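Local coordinates for methylenetetrahydrofolate--tRNA-(uracil-5-)-methyltransferase TrmFO (Thermus thermophilus, PDB 3G5S), which catalyses the FAD- and folate-dependent methylation of uridine 54 in tRNA to 5-methyluridine, with methylenetetrahydrofolate as carbon donor and NADH or NADPH as reductant, at residues W18-L21 with P26-L29; L21-P26 with A353-A358; N53-E58 with E341-S346; Y157-P162 with E221-V226; E228-R231 with T236-F239. All blocks are in the same frame, centred on the assembly; numbering follows the deposited sequence. Where two conformers were deposited one is given.

Contact 1. Residues W18-L21 with P26-L29; sequences WTLL and PVRL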
# COMPACT_ATOMS: atom_id res chain seq x y z
N TRP A 18 11.40 9.27 14.55
CA TRP A 18 12.51 10.12 14.15
C TRP A 18 12.03 11.51 13.74
O TRP A 18 12.69 12.52 14.02
CB TRP A 18 13.27 9.46 13.00
CG TRP A 18 14.58 10.10 12.69
CD1 TRP A 18 14.94 10.71 11.53
CD2 TRP A 18 15.72 10.17 13.56
NE1 TRP A 18 16.24 11.17 11.62
CE2 TRP A 18 16.74 10.85 12.85
CE3 TRP A 18 15.98 9.73 14.86
CZ2 TRP A 18 17.99 11.09 13.41
CZ3 TRP A 18 17.22 9.98 15.41
CH2 TRP A 18 18.21 10.65 14.69
N THR A 19 10.90 11.56 13.05
CA THR A 19 10.37 12.84 12.59
C THR A 19 10.00 13.73 13.78
O THR A 19 10.33 14.92 13.82
CB THR A 19 9.15 12.62 11.68
OG1 THR A 19 9.47 11.67 10.66
CG2 THR A 19 8.73 13.93 11.02
N LEU A 20 9.31 13.15 14.75
CA LEU A 20 8.97 13.86 15.97
C LEU A 20 10.23 14.37 16.67
O LEU A 20 10.31 15.55 17.05
CB LEU A 20 8.18 12.93 16.88
CG LEU A 20 6.71 12.75 16.49
CD1 LEU A 20 6.22 11.34 16.79
CD2 LEU A 20 5.85 13.77 17.21
N LEU A 21 11.21 13.50 16.83
CA LEU A 21 12.44 13.86 17.53
C LEU A 21 13.18 14.99 16.83
O LEU A 21 13.69 15.91 17.48
CB LEU A 21 13.34 12.63 17.69
CG LEU A 21 12.75 11.49 18.53
CD1 LEU A 21 13.57 10.22 18.38
CD2 LEU A 21 12.65 11.90 20.00
N PRO A 26 9.28 15.23 22.20
CA PRO A 26 9.65 13.95 22.82
C PRO A 26 8.69 12.83 22.47
O PRO A 26 7.50 13.06 22.20
CB PRO A 26 9.57 14.27 24.32
CG PRO A 26 9.70 15.75 24.41
CD PRO A 26 9.00 16.27 23.20
N VAL A 27 9.21 11.61 22.50
CA VAL A 27 8.50 10.44 22.03
C VAL A 27 8.54 9.34 23.09
O VAL A 27 9.54 9.17 23.78
CB VAL A 27 9.12 9.91 20.71
CG1 VAL A 27 8.50 8.58 20.30
CG2 VAL A 27 8.98 10.95 19.61
N ARG A 28 7.42 8.64 23.21
CA ARG A 28 7.32 7.40 23.95
C ARG A 28 7.06 6.32 22.91
O ARG A 28 5.96 6.25 22.35
CB ARG A 28 6.17 7.48 24.94
CG ARG A 28 6.06 6.30 25.86
CD ARG A 28 4.93 6.48 26.89
NE ARG A 28 5.17 7.60 27.79
CZ ARG A 28 4.51 8.76 27.74
NH1 ARG A 28 3.57 8.97 26.83
NH2 ARG A 28 4.81 9.72 28.61
N LEU A 29 8.09 5.52 22.64
CA LEU A 29 8.04 4.52 21.59
C LEU A 29 7.81 3.15 22.21
O LEU A 29 8.66 2.66 22.96
CB LEU A 29 9.35 4.53 20.80
CG LEU A 29 9.51 3.51 19.68
CD1 LEU A 29 8.46 3.73 18.60
CD2 LEU A 29 10.91 3.61 19.09

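Contact 2. Residues L21-P26 with A353-A358; sequences LRLGVP and AGLNAA. With EDO (1,2-ethanediol), chain I.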
# COMPACT_ATOMS: atom_id res chain seq x y z
N LEU A 21 11.21 13.50 16.83
CA LEU A 21 12.44 13.86 17.53
C LEU A 21 13.18 14.99 16.83
O LEU A 21 13.69 15.91 17.48
CB LEU A 21 13.34 12.63 17.69
CG LEU A 21 12.75 11.49 18.53
CD1 LEU A 21 13.57 10.22 18.38
CD2 LEU A 21 12.65 11.90 20.00
N ARG A 22 13.23 14.93 15.50
CA ARG A 22 13.90 15.96 14.69
C ARG A 22 13.27 17.33 14.89
O ARG A 22 13.95 18.35 14.78
CB ARG A 22 13.85 15.61 13.19
CG ARG A 22 14.59 14.35 12.79
CD ARG A 22 14.88 14.32 11.31
NE ARG A 22 13.81 13.80 10.45
CZ ARG A 22 13.55 14.28 9.23
NH1 ARG A 22 14.24 15.32 8.78
NH2 ARG A 22 12.60 13.76 8.48
N LEU A 23 11.97 17.33 15.14
CA LEU A 23 11.23 18.57 15.37
C LEU A 23 11.19 18.96 16.85
O LEU A 23 10.49 19.89 17.23
CB LEU A 23 9.82 18.46 14.78
CG LEU A 23 9.81 18.42 13.24
CD1 LEU A 23 8.44 18.00 12.74
CD2 LEU A 23 10.22 19.76 12.65
N GLY A 24 11.97 18.26 17.67
CA GLY A 24 12.09 18.59 19.08
C GLY A 24 10.92 18.16 19.95
O GLY A 24 10.74 18.71 21.04
N VAL A 25 10.15 17.19 19.49
CA VAL A 25 9.00 16.70 20.24
C VAL A 25 9.34 15.34 20.86
O VAL A 25 9.66 14.40 20.14
CB VAL A 25 7.76 16.58 19.34
CG1 VAL A 25 6.56 16.06 20.12
CG2 VAL A 25 7.44 17.92 18.70
N PRO A 26 9.28 15.23 22.20
CA PRO A 26 9.65 13.95 22.82
C PRO A 26 8.69 12.83 22.47
O PRO A 26 7.50 13.06 22.20
CB PRO A 26 9.57 14.27 24.32
CG PRO A 26 9.70 15.75 24.41
CD PRO A 26 9.00 16.27 23.20
N ALA A 353 2.89 10.88 9.28
CA ALA A 353 2.15 10.80 10.54
C ALA A 353 2.93 11.46 11.67
O ALA A 353 2.36 12.20 12.47
CB ALA A 353 1.82 9.36 10.88
N GLY A 354 4.23 11.21 11.72
CA GLY A 354 5.08 11.83 12.72
C GLY A 354 5.13 13.34 12.56
O GLY A 354 5.11 14.09 13.54
N LEU A 355 5.21 13.80 11.31
CA LEU A 355 5.22 15.22 11.03
C LEU A 355 3.94 15.88 11.54
O LEU A 355 3.98 16.92 12.19
CB LEU A 355 5.38 15.45 9.52
CG LEU A 355 5.27 16.90 9.03
CD1 LEU A 355 6.29 17.82 9.70
CD2 LEU A 355 5.44 16.92 7.52
N ASN A 356 2.80 15.27 11.23
CA ASN A 356 1.54 15.85 11.64
C ASN A 356 1.29 15.77 13.14
O ASN A 356 0.74 16.69 13.73
CB ASN A 356 0.38 15.30 10.81
CG ASN A 356 0.35 15.93 9.43
OD1 ASN A 356 0.73 17.09 9.27
ND2 ASN A 356 -0.08 15.16 8.43
N ALA A 357 1.73 14.68 13.76
CA ALA A 357 1.67 14.56 15.22
C ALA A 357 2.55 15.62 15.89
O ALA A 357 2.16 16.22 16.89
CB ALA A 357 2.08 13.17 15.64
N ALA A 358 3.74 15.85 15.33
CA ALA A 358 4.64 16.86 15.86
C ALA A 358 3.99 18.23 15.74
O ALA A 358 4.02 19.04 16.67
CB ALA A 358 5.96 16.83 15.11
C1 EDO I . 9.88 21.75 20.25
O1 EDO I . 11.07 21.52 21.02
C2 EDO I . 8.69 21.69 21.19
O2 EDO I . 8.86 22.61 22.27

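Contact 3. Residues N53-E58 with E341-S346; sequences NSLGGE and EGYLES. With FAD (flavin-adenine dinucleotide), chain B.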
# COMPACT_ATOMS: atom_id res chain seq x y z
N ASN A 53 15.22 -8.18 1.30
CA ASN A 53 16.00 -7.02 1.70
C ASN A 53 15.93 -5.87 0.69
O ASN A 53 16.69 -4.91 0.79
CB ASN A 53 17.45 -7.40 2.00
CG ASN A 53 18.21 -7.84 0.77
OD1 ASN A 53 17.62 -8.29 -0.21
ND2 ASN A 53 19.53 -7.70 0.81
N SER A 54 15.02 -5.97 -0.28
CA SER A 54 14.86 -4.92 -1.28
C SER A 54 13.86 -3.85 -0.86
O SER A 54 12.77 -4.16 -0.39
CB SER A 54 14.43 -5.51 -2.62
OG SER A 54 14.16 -4.46 -3.54
N LEU A 55 14.24 -2.59 -1.06
CA LEU A 55 13.35 -1.46 -0.83
C LEU A 55 12.73 -0.95 -2.13
O LEU A 55 12.02 0.06 -2.12
CB LEU A 55 14.08 -0.32 -0.12
CG LEU A 55 14.63 -0.63 1.28
CD1 LEU A 55 15.30 0.59 1.87
CD2 LEU A 55 13.54 -1.14 2.20
N GLY A 56 13.01 -1.63 -3.24
CA GLY A 56 12.41 -1.28 -4.52
C GLY A 56 13.42 -0.79 -5.55
O GLY A 56 14.53 -0.40 -5.20
N GLY A 57 13.01 -0.79 -6.81
CA GLY A 57 13.85 -0.30 -7.89
C GLY A 57 14.19 1.18 -7.73
O GLY A 57 13.34 1.98 -7.35
N GLU A 58 15.43 1.54 -8.05
CA GLU A 58 15.94 2.89 -7.85
C GLU A 58 15.76 3.81 -9.04
O GLU A 58 15.85 5.04 -8.91
CB GLU A 58 17.44 2.85 -7.57
CG GLU A 58 17.85 2.33 -6.23
CD GLU A 58 19.29 2.72 -5.92
OE1 GLU A 58 20.21 2.07 -6.45
OE2 GLU A 58 19.48 3.70 -5.17
N GLU A 341 1.41 -0.87 1.67
CA GLU A 341 2.18 -2.09 1.58
C GLU A 341 3.58 -1.70 1.13
O GLU A 341 3.72 -0.90 0.21
CB GLU A 341 1.56 -3.03 0.55
CG GLU A 341 2.46 -4.16 0.07
CD GLU A 341 2.91 -5.09 1.17
OE1 GLU A 341 2.38 -5.02 2.30
OE2 GLU A 341 3.81 -5.92 0.89
N GLY A 342 4.59 -2.26 1.79
CA GLY A 342 5.98 -2.07 1.40
C GLY A 342 6.79 -1.39 2.49
O GLY A 342 6.28 -0.52 3.21
N TYR A 343 8.06 -1.78 2.62
CA TYR A 343 8.90 -1.19 3.66
C TYR A 343 8.98 0.33 3.52
O TYR A 343 8.84 1.06 4.50
CB TYR A 343 10.33 -1.74 3.63
CG TYR A 343 10.48 -3.25 3.70
CD1 TYR A 343 9.99 -3.99 4.77
CD2 TYR A 343 11.17 -3.92 2.71
CE1 TYR A 343 10.17 -5.36 4.82
CE2 TYR A 343 11.36 -5.28 2.75
CZ TYR A 343 10.85 -6.01 3.81
OH TYR A 343 11.04 -7.37 3.85
N LEU A 344 9.23 0.78 2.30
CA LEU A 344 9.41 2.19 2.03
C LEU A 344 8.12 2.99 2.21
O LEU A 344 8.12 4.07 2.81
CB LEU A 344 9.90 2.32 0.59
CG LEU A 344 9.95 3.68 -0.07
CD1 LEU A 344 11.04 4.50 0.59
CD2 LEU A 344 10.20 3.53 -1.56
N GLU A 345 7.02 2.46 1.69
CA GLU A 345 5.71 3.08 1.85
C GLU A 345 5.38 3.20 3.33
O GLU A 345 4.78 4.20 3.78
CB GLU A 345 4.64 2.24 1.17
CG GLU A 345 4.69 2.26 -0.37
CD GLU A 345 5.65 1.26 -1.01
OE1 GLU A 345 6.56 0.71 -0.34
OE2 GLU A 345 5.51 1.03 -2.23
N SER A 346 5.74 2.18 4.10
CA SER A 346 5.49 2.21 5.53
C SER A 346 6.32 3.31 6.20
O SER A 346 5.79 4.11 6.96
CB SER A 346 5.74 0.83 6.13
OG SER A 346 4.79 -0.10 5.62
PA FAD B . 6.19 -3.61 11.12
O1A FAD B . 5.73 -5.04 11.21
O2A FAD B . 7.52 -3.33 10.48
O5B FAD B . 6.22 -2.93 12.56
C5B FAD B . 5.14 -3.09 13.47
C4B FAD B . 5.74 -3.15 14.86
O4B FAD B . 4.69 -3.09 15.82
C3B FAD B . 6.47 -4.47 15.11
O3B FAD B . 7.78 -4.23 15.60
C2B FAD B . 5.60 -5.20 16.14
O2B FAD B . 6.32 -6.02 17.04
C1B FAD B . 4.95 -4.04 16.86
N9A FAD B . 3.65 -4.27 17.50
C8A FAD B . 2.54 -4.89 16.97
N7A FAD B . 1.53 -4.80 17.86
C5A FAD B . 1.98 -4.12 18.95
C6A FAD B . 1.39 -3.74 20.15
N6A FAD B . 0.08 -3.86 20.37
N1A FAD B . 2.15 -3.04 21.05
C2A FAD B . 3.47 -2.74 20.81
N3A FAD B . 4.06 -3.11 19.62
C4A FAD B . 3.31 -3.79 18.73
N1 FAD B . 7.35 -5.57 2.47
C2 FAD B . 8.20 -5.34 1.42
O2 FAD B . 8.32 -4.21 0.95
N3 FAD B . 8.92 -6.39 0.89
C4 FAD B . 8.83 -7.68 1.39
O4 FAD B . 9.49 -8.60 0.89
C4X FAD B . 7.96 -7.90 2.46
N5 FAD B . 7.82 -9.16 3.00
C5X FAD B . 6.96 -9.35 4.06
C6 FAD B . 6.83 -10.63 4.60
C7 FAD B . 5.98 -10.86 5.67
C7M FAD B . 5.84 -12.24 6.25
C8 FAD B . 5.25 -9.80 6.20
C8M FAD B . 4.32 -10.03 7.36
C9 FAD B . 5.38 -8.52 5.67
C9A FAD B . 6.24 -8.29 4.59
N10 FAD B . 6.35 -7.01 4.04
C10 FAD B . 7.23 -6.84 2.99
C1' FAD B . 5.18 -6.06 4.13
C2' FAD B . 5.49 -4.74 4.85
O2' FAD B . 6.08 -3.78 3.99
C3' FAD B . 6.34 -4.95 6.11
O3' FAD B . 5.56 -5.72 7.00
C4' FAD B . 6.75 -3.65 6.79
O4' FAD B . 7.71 -3.97 7.78
C5' FAD B . 5.56 -2.90 7.37
O5' FAD B . 6.02 -1.86 8.21
P FAD B . 5.15 -1.46 9.49
O1P FAD B . 3.75 -1.11 9.10
O2P FAD B . 5.94 -0.42 10.23
O3P FAD B . 5.04 -2.81 10.34
O HOH W 1 9.82 -0.66 -0.19

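Contact 4. Residues Y157-P162 with E221-V226; sequences YDAASP and EACVPV. With GSH (glutathione), chain C.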
# COMPACT_ATOMS: atom_id res chain seq x y z
N TYR A 157 -6.90 -9.85 6.54
CA TYR A 157 -6.20 -10.32 5.35
C TYR A 157 -6.52 -9.38 4.21
O TYR A 157 -7.54 -8.70 4.23
CB TYR A 157 -6.58 -11.77 5.00
CG TYR A 157 -8.02 -12.01 4.59
CD1 TYR A 157 -8.45 -11.79 3.29
CD2 TYR A 157 -8.94 -12.50 5.51
CE1 TYR A 157 -9.77 -12.02 2.92
CE2 TYR A 157 -10.26 -12.74 5.14
CZ TYR A 157 -10.66 -12.50 3.85
OH TYR A 157 -11.97 -12.74 3.48
N ASP A 158 -5.72 -9.38 3.15
CA ASP A 158 -5.96 -8.44 2.04
C ASP A 158 -6.77 -8.95 0.81
O ASP A 158 -7.76 -8.33 0.42
CB ASP A 158 -4.68 -7.72 1.60
CG ASP A 158 -3.50 -8.65 1.46
OD1 ASP A 158 -3.69 -9.86 1.24
OD2 ASP A 158 -2.36 -8.14 1.57
N ALA A 159 -6.34 -10.04 0.20
CA ALA A 159 -7.08 -10.62 -0.92
C ALA A 159 -7.32 -9.60 -2.04
O ALA A 159 -8.43 -9.41 -2.51
CB ALA A 159 -8.41 -11.20 -0.45
N ALA A 160 -6.25 -8.96 -2.47
CA ALA A 160 -6.29 -7.97 -3.52
C ALA A 160 -6.29 -8.61 -4.90
O ALA A 160 -5.60 -9.59 -5.13
CB ALA A 160 -5.12 -7.02 -3.39
N SER A 161 -7.08 -8.03 -5.80
CA SER A 161 -7.00 -8.41 -7.19
C SER A 161 -6.09 -7.42 -7.93
O SER A 161 -5.76 -6.35 -7.41
CB SER A 161 -8.39 -8.42 -7.81
OG SER A 161 -8.88 -7.10 -7.91
N PRO A 162 -5.66 -7.78 -9.14
CA PRO A 162 -4.81 -6.85 -9.89
C PRO A 162 -5.55 -5.58 -10.30
O PRO A 162 -6.76 -5.61 -10.54
CB PRO A 162 -4.46 -7.65 -11.15
CG PRO A 162 -4.76 -9.07 -10.81
CD PRO A 162 -5.90 -9.04 -9.86
N GLU A 221 -10.91 -18.37 4.93
CA GLU A 221 -11.51 -19.57 4.35
C GLU A 221 -12.66 -19.56 3.31
O GLU A 221 -12.73 -20.48 2.50
CB GLU A 221 -11.64 -20.69 5.40
CG GLU A 221 -10.37 -21.58 5.48
CD GLU A 221 -9.16 -20.89 6.12
OE1 GLU A 221 -9.33 -20.22 7.16
OE2 GLU A 221 -8.04 -21.04 5.59
N ALA A 222 -13.54 -18.55 3.29
CA ALA A 222 -14.51 -18.50 2.18
C ALA A 222 -14.02 -17.64 1.00
O ALA A 222 -14.66 -17.59 -0.06
CB ALA A 222 -15.88 -18.04 2.66
N CYS A 223 -12.89 -16.98 1.19
CA CYS A 223 -12.25 -16.21 0.13
C CYS A 223 -11.22 -17.10 -0.56
O CYS A 223 -10.16 -17.37 -0.01
CB CYS A 223 -11.58 -14.98 0.72
SG CYS A 223 -10.67 -13.98 -0.48
N VAL A 224 -11.54 -17.54 -1.77
CA VAL A 224 -10.71 -18.51 -2.48
C VAL A 224 -10.01 -17.84 -3.66
O VAL A 224 -10.66 -17.18 -4.46
CB VAL A 224 -11.56 -19.69 -2.99
CG1 VAL A 224 -10.67 -20.75 -3.64
CG2 VAL A 224 -12.37 -20.30 -1.85
N PRO A 225 -8.69 -18.01 -3.77
CA PRO A 225 -7.95 -17.42 -4.89
C PRO A 225 -8.51 -17.91 -6.22
O PRO A 225 -8.92 -19.07 -6.31
CB PRO A 225 -6.52 -17.95 -4.69
CG PRO A 225 -6.45 -18.35 -3.25
CD PRO A 225 -7.82 -18.80 -2.88
N VAL A 226 -8.54 -17.06 -7.25
CA VAL A 226 -9.13 -17.46 -8.53
C VAL A 226 -8.45 -18.66 -9.15
O VAL A 226 -9.10 -19.48 -9.80
CB VAL A 226 -9.16 -16.32 -9.57
CG1 VAL A 226 -10.20 -15.29 -9.21
CG2 VAL A 226 -7.78 -15.67 -9.73
N1 GSH C . -9.62 -7.63 2.69
CA1 GSH C . -10.85 -6.93 3.03
C1 GSH C . -11.71 -7.69 4.03
O11 GSH C . -11.20 -8.86 4.59
O12 GSH C . -12.65 -7.16 4.52
CB1 GSH C . -11.64 -6.44 1.82
CG1 GSH C . -12.58 -7.44 1.14
CD1 GSH C . -11.96 -8.60 0.37
OE1 GSH C . -10.81 -8.88 0.44
N2 GSH C . -12.84 -9.34 -0.49
CA2 GSH C . -12.32 -10.37 -1.34
C2 GSH C . -12.27 -9.95 -2.80
O2 GSH C . -13.24 -10.05 -3.49
CB2 GSH C . -13.18 -11.61 -1.12
SG2 GSH C . -12.62 -13.14 -1.88
N3 GSH C . -10.96 -9.89 -3.42
CA3 GSH C . -10.86 -9.67 -4.85
C3 GSH C . -11.14 -8.23 -5.28
O31 GSH C . -11.67 -7.97 -6.32
O32 GSH C . -11.01 -7.27 -4.30

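Contact 5. Residues E228-R231 with T236-F239; sequences ELAR and TLLF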
# COMPACT_ATOMS: atom_id res chain seq x y z
N GLU A 228 -7.26 -21.12 -7.56
CA GLU A 228 -7.78 -22.28 -6.85
C GLU A 228 -9.22 -22.58 -7.26
O GLU A 228 -9.60 -23.75 -7.38
CB GLU A 228 -7.66 -22.09 -5.34
CG GLU A 228 -8.00 -23.33 -4.51
CD GLU A 228 -7.14 -24.54 -4.85
OE1 GLU A 228 -6.00 -24.36 -5.32
OE2 GLU A 228 -7.61 -25.68 -4.63
N LEU A 229 -10.03 -21.55 -7.49
CA LEU A 229 -11.36 -21.77 -8.05
C LEU A 229 -11.26 -22.53 -9.38
O LEU A 229 -12.04 -23.44 -9.63
CB LEU A 229 -12.10 -20.44 -8.26
CG LEU A 229 -12.55 -19.68 -7.01
CD1 LEU A 229 -13.16 -18.34 -7.40
CD2 LEU A 229 -13.54 -20.51 -6.19
N ALA A 230 -10.30 -22.15 -10.21
CA ALA A 230 -10.08 -22.84 -11.47
C ALA A 230 -9.83 -24.33 -11.24
O ALA A 230 -10.38 -25.18 -11.95
CB ALA A 230 -8.93 -22.22 -12.22
N ARG A 231 -8.99 -24.64 -10.26
CA ARG A 231 -8.64 -26.03 -9.99
C ARG A 231 -9.82 -26.83 -9.45
O ARG A 231 -9.85 -28.04 -9.58
CB ARG A 231 -7.43 -26.12 -9.04
CG ARG A 231 -6.12 -25.75 -9.71
CD ARG A 231 -4.90 -26.08 -8.85
NE ARG A 231 -3.66 -25.74 -9.53
CZ ARG A 231 -2.46 -25.76 -8.97
NH1 ARG A 231 -2.32 -26.10 -7.69
NH2 ARG A 231 -1.38 -25.42 -9.68
N THR A 236 -16.58 -23.43 -12.02
CA THR A 236 -16.47 -22.59 -10.84
C THR A 236 -16.38 -21.10 -11.15
O THR A 236 -17.13 -20.30 -10.60
CB THR A 236 -15.26 -23.03 -9.99
OG1 THR A 236 -15.19 -24.46 -9.96
CG2 THR A 236 -15.36 -22.48 -8.59
N LEU A 237 -15.47 -20.72 -12.04
CA LEU A 237 -15.34 -19.30 -12.37
C LEU A 237 -16.60 -18.74 -13.04
O LEU A 237 -16.93 -17.56 -12.88
CB LEU A 237 -14.10 -19.05 -13.24
CG LEU A 237 -12.77 -19.25 -12.53
CD1 LEU A 237 -11.62 -19.31 -13.53
CD2 LEU A 237 -12.53 -18.14 -11.51
N LEU A 238 -17.32 -19.60 -13.76
CA LEU A 238 -18.54 -19.21 -14.46
C LEU A 238 -19.70 -18.96 -13.50
O LEU A 238 -20.59 -18.15 -13.79
CB LEU A 238 -18.92 -20.25 -15.51
CG LEU A 238 -17.88 -20.52 -16.60
CD1 LEU A 238 -18.33 -21.68 -17.48
CD2 LEU A 238 -17.62 -19.27 -17.43
N PHE A 239 -19.69 -19.65 -12.37
CA PHE A 239 -20.66 -19.39 -11.32
C PHE A 239 -20.26 -18.17 -10.51
O PHE A 239 -21.11 -17.53 -9.90
CB PHE A 239 -20.75 -20.57 -10.35
CG PHE A 239 -21.60 -21.71 -10.84
CD1 PHE A 239 -22.95 -21.54 -11.08
CD2 PHE A 239 -21.05 -22.97 -11.03
CE1 PHE A 239 -23.74 -22.59 -11.51
CE2 PHE A 239 -21.84 -24.03 -11.46
CZ PHE A 239 -23.18 -23.84 -11.70

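Contact 1. Residues W18-L21 with P26-L29
In the N-terminal beta-alpha-beta unit, strand 4-7, helix 11-22 and strand 27-30, V27 at the start of the second strand packs up against L20 and L21 near the end of the helix. One methyl group does nearly all the touching. V27 CG2 sits 3.5 Å from L20 CB, which is tight for two carbons, and 3.8 Å from L21 CD2. The other neighbours of that methyl are slacker, with L20 CD1 and L21 CG each 4.0 Å from V27 CG2. Both leucines meet the valine roughly at right angles, and its CG2 branch lies between CB of L20 and the CD2 end of L21. The valine torsion explains the choice of branch: CG1 stands opposite the backbone N (chi1 173°), leaving CG2 beside that N and facing the helix.

This is the Rossmann-type unit of the FAD-binding fold, and its glycine-rich turn, with G8, G10 and G13 predicted to bind FAD, lies at the other end of the helix; the side chain of V27 is about 12 Å from the bound cofactor. No hydrogen bond joins the helix segment to the strand segment. The polar ties run across the parallel sheet instead, where the backbone of V27 bonds to L113 and E115 at the neighbouring strand 114-117, and that of R28 to V4 and V6 of strand 4-7. L20 has a second apolar surface to meet, since A357 and A358 of helix 343-361 press on it, while L114 touches both L21 and V27.

Contact 2. Residues L21-P26 with A353-A358
L23 puts one methyl onto helix 343-361 at two places at once: its CD1 lies 3.6 Å from A358 CB and 3.7 Å from L355 CD1. A358 and L355 are neighbours across one turn of that helix, so the leucine tip rests in the notch between them. L23 and L355 cross obliquely, and L355 gets its CD1 there by extending its chain away from the backbone N (chi1 174°). Beside them V25 adds a looser touch, with CG2 4.0 Å from A358 CB. A methyl is all that A358 presents, which lets the incoming loop sit close, the V25 and A358 CA atoms being 6.2 Å apart.

What aims L23 and V25 at the helix is the end of helix 11-22, a Schellman motif with G24 at C-prime. The chain turns there through positive phi (77°), and G24 N bonds to L21 O at 2.9 Å while V25 N reaches back to L20 O. G24 O accepts from O1 of a 1,2-ethanediol molecule, probably from the crystallisation liquor, at 2.8 Å.

Further out, V25 also packs on L20 and on A361, and L355 on T19. Helix 343-361 is anchored on another face by N356, whose amide bonds to V367 N and T322 O, and by A353 and A357 against Y332 of strand 331-333.

Contact 3. Residues N53-E58 with E341-S346
Part apolar packing and part water bridge, this contact sets strand 54-57 against the first turn of helix 343-361, right beside the flavin ring of FAD. L55 and Y343 meet at about a right angle, L55 CD2 lying 3.6 Å from Y343 CB. The S54 carbonyl comes in at the edge of the Y343 ring, in its plane, with S54 O 3.5 Å from Y343 CD2. One face of that ring is laid over the flavin pyrimidine, FAD C2 standing 3.4 Å above its centre, and its hydroxyl bonds to S52 O, which fixes the ring from the far end.

A single water ties the backbones together, giving a hydrogen to L55 O (3.0 Å) and taking one from L344 N (2.9 Å). One residue earlier, Y343 N points at FAD O2, 3.0 Å away and bent to 153°. An amide in the first turn of a helix aimed at O2 would probably steady negative charge on a reduced flavin. G342, the N-cap, has its carbonyl O gripped from opposite faces by S346 N and S346 OG. On the strand side S54 OG accepts from G56 N in an ST turn.

Strand 54-57 is an outer strand of its antiparallel sheet and pairs with 92-95; helix 63-74 supplies L67 and Q68 to L344, and helix 77-84 supplies A82 to L55 and M79 to L344.

Contact 4. Residues Y157-P162 with E221-V226
The amino group N1 of the bound glutathione is gripped by two successive carbonyls, 2.8 Å from Y157 O and 3.0 Å from D158 O. One residue on, A159 O takes the glutathione amide N3 at 2.7 Å, so the loop 157-162 holds the tripeptide largely by its backbone. D158, A159 and S161 were modelled in two conformers, and the distances to D158 and A159 describe one of them.

Against this loop comes C223, its SG swung opposite the backbone N (chi1 177°). C223 SG lies 3.6 Å from A159 CB, and C223 CB lies 3.6 Å from Y157 OH. The same sulfur makes a sulfur-aromatic contact with the Y157 ring, C223 SG standing 5.2 Å from the ring centroid in an oblique approach. A carboxylate oxygen of glutathione, O11, sits over a face of the same ring, displaced toward its rim.

Both segments are irregular loops: 157-162 leads from strand 154-155 into strand 163-165. The loop 221-226 runs into helix 226-231 with P225 as N-cap. Together they line the glutathione pocket, where C223 SG and glutathione SG2 are 2.5 Å apart. That is longer than a disulfide yet far below van der Waals separation, so the bonding between the two sulfurs is doubtful. F220 packs edge-to-face with Y157, and Y312 OH and G276 N add further hydrogen bonds to the ligand.

Contact 5. Residues E228-R231 with T236-F239
Apolar packing carries most of this contact between two short successive helices. L229 and T236 meet at about a right angle, with L229 CD2 3.6 Å from T236 CG2. L237 meets the same leucine nearer its root, L237 CD2 lying 4.0 Å from L229 CB; the two side chains slant across each other. L237 CD1 rests more loosely, 4.2 Å from A230 CB. L237 can bridge the two because its CG lies beside the backbone N (chi1 -69°), which brings both methyls round to the earlier helix.

The other kind of approach is to a carbonyl. L229 O faces T236 CB at 3.3 Å without a hydrogen bond between the segments; the T236 hydroxyl bonds instead to G233 O, in the turn that joins the helices. T236 CG2, opposite the backbone N, is thereby left to face the leucine.

Two short helices, 226-231 and 236-239, are folded against each other across a four-residue link, and the side chain of L229 is about 8 Å from the bound glutathione. Helix 193-205 backs them: its L203 touches A230 and L237, its Y196 touches L237 and L238, and its H200 bonds to A230 O. V224, in the loop leading into helix 226-231, packs on L229.

Contacts 1 and 2 lie 6 Å apart, centre to centre, at the end of helix 11-22. They share L21 and P26 and touch there, L20 O probably receiving V25 N and the L20 side chain packing on the backbone of helix 343-361. That helix also serves contact 3, centres about 23 Å from contact 2, so it runs from the FAD at its start to the N-terminal Rossmann-type unit. Contacts 4 and 5, centres about 13 Å apart, meet through V224 and L229, across the chain's centre from contacts 1 and 2. Contacts 4 and 5 fall between the segments of contact 3 in sequence; helix 343-361 thus returns the chain to its N-terminal unit after the region with the glutathione pocket.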